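Local coordinates for protein glycosyltransferase (Streptomyces viridochromogenes, PDB 2IUY) that probably transfers a sugar from a nucleotide donor during biosynthesis of the antibiotic avilamycin A, as a UDP-binding, retaining glycosyltransferase of family GT4, at residues Gly176-Ala181 with Tyr202-Ile206; Arg190-Pro196 with Thr213-Glu219. Residues are numbered along the deposited sequence.

Contact 1 of 2, residues Gly176-Ala181 with Tyr202-Ile206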
# COMPACT_ATOMS: atom_id res chain seq x y z
N GLY A 176 -12.46 6.85 5.05
CA GLY A 176 -12.81 7.22 6.41
C GLY A 176 -12.12 8.50 6.88
O GLY A 176 -11.82 8.63 8.07
N ALA A 177 -11.89 9.45 5.98
CA ALA A 177 -11.32 10.76 6.36
C ALA A 177 -12.19 11.45 7.41
O ALA A 177 -11.68 12.06 8.37
CB ALA A 177 -11.12 11.66 5.11
N LEU A 178 -13.50 11.37 7.21
CA LEU A 178 -14.47 12.01 8.10
C LEU A 178 -14.44 11.40 9.48
O LEU A 178 -14.38 12.10 10.49
CB LEU A 178 -15.89 11.91 7.50
CG LEU A 178 -16.98 12.46 8.47
CD1 LEU A 178 -16.91 14.00 8.48
CD2 LEU A 178 -18.33 12.02 8.05
N GLU A 179 -14.45 10.09 9.51
CA GLU A 179 -14.31 9.35 10.78
C GLU A 179 -12.99 9.57 11.50
O GLU A 179 -12.94 9.58 12.72
CB GLU A 179 -14.56 7.87 10.52
CG GLU A 179 -16.03 7.56 10.12
CD GLU A 179 -16.37 7.82 8.64
OE1 GLU A 179 -15.47 8.11 7.80
OE2 GLU A 179 -17.56 7.72 8.30
N ALA A 180 -11.91 9.72 10.76
CA ALA A 180 -10.62 10.11 11.32
C ALA A 180 -10.70 11.53 11.92
O ALA A 180 -10.12 11.82 12.99
CB ALA A 180 -9.56 10.03 10.24
N ALA A 181 -11.41 12.44 11.24
CA ALA A 181 -11.61 13.80 11.82
C ALA A 181 -12.35 13.67 13.16
O ALA A 181 -11.92 14.24 14.18
CB ALA A 181 -12.37 14.74 10.85
N TYR A 202 -17.77 15.96 -0.12
CA TYR A 202 -17.18 15.22 1.01
C TYR A 202 -16.18 16.09 1.82
O TYR A 202 -16.33 16.22 3.03
CB TYR A 202 -16.50 13.91 0.55
CG TYR A 202 -16.03 13.01 1.70
CD1 TYR A 202 -16.92 12.58 2.69
CD2 TYR A 202 -14.70 12.60 1.79
CE1 TYR A 202 -16.51 11.74 3.75
CE2 TYR A 202 -14.27 11.76 2.85
CZ TYR A 202 -15.19 11.35 3.82
OH TYR A 202 -14.77 10.54 4.85
N PHE A 203 -15.17 16.63 1.14
CA PHE A 203 -14.21 17.56 1.75
C PHE A 203 -14.93 18.68 2.51
O PHE A 203 -14.58 18.96 3.65
CB PHE A 203 -13.30 18.17 0.69
CG PHE A 203 -12.27 19.15 1.23
CD1 PHE A 203 -11.03 18.71 1.67
CD2 PHE A 203 -12.53 20.51 1.25
CE1 PHE A 203 -10.08 19.63 2.14
CE2 PHE A 203 -11.58 21.43 1.72
CZ PHE A 203 -10.36 20.99 2.14
N ASP A 204 -15.95 19.28 1.87
CA ASP A 204 -16.74 20.35 2.49
C ASP A 204 -17.49 19.95 3.78
O ASP A 204 -17.61 20.75 4.72
CB ASP A 204 -17.67 21.01 1.48
CG ASP A 204 -16.92 21.92 0.50
OD1 ASP A 204 -15.67 22.08 0.64
OD2 ASP A 204 -17.56 22.43 -0.44
N GLU A 205 -17.97 18.71 3.82
CA GLU A 205 -18.65 18.17 4.99
C GLU A 205 -17.69 18.01 6.19
O GLU A 205 -18.04 18.28 7.38
CB GLU A 205 -19.29 16.80 4.64
CG GLU A 205 -20.13 16.17 5.80
CD GLU A 205 -20.48 14.67 5.56
OE1 GLU A 205 -19.99 14.04 4.57
OE2 GLU A 205 -21.28 14.13 6.39
N ILE A 206 -16.49 17.51 5.89
CA ILE A 206 -15.45 17.38 6.89
C ILE A 206 -15.06 18.76 7.45
O ILE A 206 -14.85 18.93 8.65
CB ILE A 206 -14.19 16.68 6.28
CG1 ILE A 206 -14.52 15.23 5.85
CG2 ILE A 206 -12.99 16.73 7.25
CD1 ILE A 206 -13.51 14.61 4.86
O HOH W 1 -16.31 8.72 5.43

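Contact 2 of 2, residues Arg190-Pro196 with Thr213-Glu219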
# COMPACT_ATOMS: atom_id res chain seq x y z
N ARG A 190 -5.29 17.76 16.67
CA ARG A 190 -5.26 18.13 15.27
C ARG A 190 -5.11 16.87 14.39
O ARG A 190 -4.54 15.87 14.80
CB ARG A 190 -4.16 19.16 15.03
CG ARG A 190 -4.34 20.40 15.92
CD ARG A 190 -5.74 21.07 15.69
NE ARG A 190 -6.15 21.85 16.86
CZ ARG A 190 -7.09 21.49 17.75
NH1 ARG A 190 -7.77 20.36 17.61
NH2 ARG A 190 -7.36 22.29 18.79
N LEU A 191 -5.72 16.92 13.22
CA LEU A 191 -5.60 15.93 12.19
C LEU A 191 -5.12 16.61 10.91
O LEU A 191 -5.85 17.40 10.28
CB LEU A 191 -6.94 15.24 11.94
CG LEU A 191 -6.93 14.20 10.81
CD1 LEU A 191 -6.21 12.94 11.24
CD2 LEU A 191 -8.36 13.88 10.36
N VAL A 192 -3.88 16.29 10.53
CA VAL A 192 -3.39 16.57 9.20
C VAL A 192 -3.99 15.60 8.17
O VAL A 192 -3.93 14.37 8.33
CB VAL A 192 -1.85 16.54 9.18
CG1 VAL A 192 -1.32 16.75 7.79
CG2 VAL A 192 -1.33 17.62 10.10
N LEU A 193 -4.65 16.17 7.17
CA LEU A 193 -5.21 15.43 6.08
C LEU A 193 -4.28 15.57 4.90
O LEU A 193 -4.34 16.57 4.16
CB LEU A 193 -6.58 15.97 5.69
CG LEU A 193 -7.84 15.57 6.43
CD1 LEU A 193 -8.96 16.40 5.80
CD2 LEU A 193 -8.12 14.14 6.17
N ALA A 194 -3.41 14.56 4.77
CA ALA A 194 -2.40 14.53 3.73
C ALA A 194 -2.72 13.53 2.59
O ALA A 194 -2.43 12.33 2.67
CB ALA A 194 -1.05 14.21 4.34
N GLY A 195 -3.27 14.06 1.51
CA GLY A 195 -3.53 13.29 0.31
C GLY A 195 -4.48 14.08 -0.57
O GLY A 195 -4.94 15.17 -0.15
N PRO A 196 -4.77 13.55 -1.78
CA PRO A 196 -5.65 14.25 -2.69
C PRO A 196 -7.09 14.29 -2.17
O PRO A 196 -7.66 13.27 -1.81
CB PRO A 196 -5.53 13.45 -4.00
CG PRO A 196 -5.08 12.11 -3.61
CD PRO A 196 -4.27 12.28 -2.34
N THR A 213 -10.53 20.94 13.78
CA THR A 213 -9.71 19.74 13.96
C THR A 213 -8.77 19.51 12.78
O THR A 213 -7.59 19.25 12.98
CB THR A 213 -10.62 18.56 14.14
OG1 THR A 213 -11.30 18.74 15.36
CG2 THR A 213 -9.85 17.17 14.17
N VAL A 214 -9.31 19.61 11.55
CA VAL A 214 -8.59 19.17 10.38
C VAL A 214 -7.68 20.25 9.81
O VAL A 214 -8.02 21.45 9.83
CB VAL A 214 -9.51 18.54 9.30
CG1 VAL A 214 -10.38 17.46 9.94
CG2 VAL A 214 -10.38 19.63 8.58
N GLU A 215 -6.49 19.82 9.36
CA GLU A 215 -5.64 20.67 8.55
C GLU A 215 -5.36 19.93 7.25
O GLU A 215 -4.48 19.07 7.21
CB GLU A 215 -4.32 21.03 9.26
CG GLU A 215 -4.51 21.50 10.71
CD GLU A 215 -3.21 21.51 11.54
OE1 GLU A 215 -2.09 21.48 10.93
OE2 GLU A 215 -3.32 21.55 12.80
N PRO A 216 -6.12 20.28 6.20
CA PRO A 216 -5.98 19.64 4.89
C PRO A 216 -4.81 20.27 4.15
O PRO A 216 -4.81 21.49 3.96
CB PRO A 216 -7.30 19.98 4.19
CG PRO A 216 -8.18 20.72 5.22
CD PRO A 216 -7.21 21.29 6.20
N ILE A 217 -3.85 19.46 3.73
CA ILE A 217 -2.63 19.98 3.11
C ILE A 217 -2.49 19.55 1.66
O ILE A 217 -1.63 20.02 0.94
CB ILE A 217 -1.37 19.66 3.97
CG1 ILE A 217 -1.22 18.16 4.23
CG2 ILE A 217 -1.48 20.32 5.33
CD1 ILE A 217 0.23 17.77 4.43
N GLY A 218 -3.40 18.68 1.23
CA GLY A 218 -3.41 18.19 -0.13
C GLY A 218 -2.38 17.09 -0.32
O GLY A 218 -1.78 16.60 0.65
N GLU A 219 -2.19 16.70 -1.59
CA GLU A 219 -1.31 15.59 -1.95
C GLU A 219 0.09 15.87 -1.40
O GLU A 219 0.58 16.99 -1.49
CB GLU A 219 -1.30 15.40 -3.47
CG GLU A 219 -0.65 14.10 -3.99
CD GLU A 219 -0.69 13.99 -5.50
OE1 GLU A 219 -1.63 14.52 -6.15
OE2 GLU A 219 0.22 13.34 -6.04
O HOH W 2 -5.98 16.99 1.88

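Contact 1 of 2, residues Gly176-Ala181 with Tyr202-Ile206
The polar part of this contact converges on one phenol. The hydroxyl of Y202 accepts a hydrogen bond from the backbone of L178 (N to OH, 2.8 Å, N-H...O angle 157°). In the first turn of an alpha-helix the amide NH groups lack a carbonyl partner one turn earlier, and here a side chain of the neighbouring helix supplies an acceptor. G176 occupies the N-cap position. A water extends the link: it accepts from Y202 OH at 2.5 Å and donates to E179 OE1 at 2.6 Å. Helix pieces 177-181 and 202-206 run nearly parallel, their axes 7° apart in direction and 10.1 Å apart at closest approach, as expected of consecutive helices on the same face of a parallel Rossmann-like sheet, here in the C-terminal domain of a GT-B enzyme. Small residues make room for the apolar contacts. A177 CB lies 3.8 Å from I206 CD1 and 3.9 Å from Y202 CE2, while A181 CB meets I206 CG2 at 4.2 Å. L178 fills the space between the helices, its CD1 3.8 Å from I206 CG1 and its CB 3.8 Å from Y202 CZ. The carboxylate of E205 borders L178 but forms its salt bridge with R209.

Contact 2 of 2, residues Arg190-Pro196 with Thr213-Glu219
Strands 191-194 and 214-216 lie side by side in parallel, 4.5 Å apart at the closest approach of their axes. Four backbone hydrogen bonds set the register, from L191 N to T213 O (3.0 Å) at one end to I217 N to L193 O (3.0 Å) at the other. On the face of L191, L193, V214 and P216, L193 bridges two bumps of the edge strand, its CD1 4.1 Å from V214 CB and 4.3 Å from P216 CB. L191 is flanked by V214 (CD2 to CG1, 4.1 Å) and by T213, whose CG2 sits 4.1 Å from L191 CB. On the face of V192 and E215, I217 reaches back over the first strand, placing CG1 3.8 Å from V192 CG1 and CD1 3.8 Å from A194 CB. Beyond P216 a water fills the gap between the two segments, donating to L193 O (2.8 Å) and G195 O (2.9 Å) and accepting from G218 N (3.2 Å). Here the backbones approach closely, G218 CA lying 3.4 Å from G195 O. E219 turns its carboxylate to the backbone N of Y29. Strand 191-194, helix 200-210 and strand 214-216 form a beta-alpha-beta unit of the C-terminal Rossmann-like domain of the GT-B fold, whose neighbouring loops carry UDP-binding residues.

Overall arrangement
Contacts 1 and 2 are two layers of one alpha/beta sandwich, their centres 10 Å apart and their segments alternating along the chain. Each helix packs on the strand pair: A181 CB lies 3.5 Å from V214 CG1, and F203 CE1 lies 3.5 Å from P216 CB. The example illustrates how successive crossovers bring strand ends and helix starts together at a ligand site. UDP-binding K175 immediately precedes G176 of contact 1, and V220, which also binds UDP, directly follows E219 of contact 2. The side chain of UDP-binding Y29 is about 4 Å from that of E219. No UDP occupies this chain; a MES molecule, probably from the crystallisation liquor, sits about 3 Å from the E219 side chain.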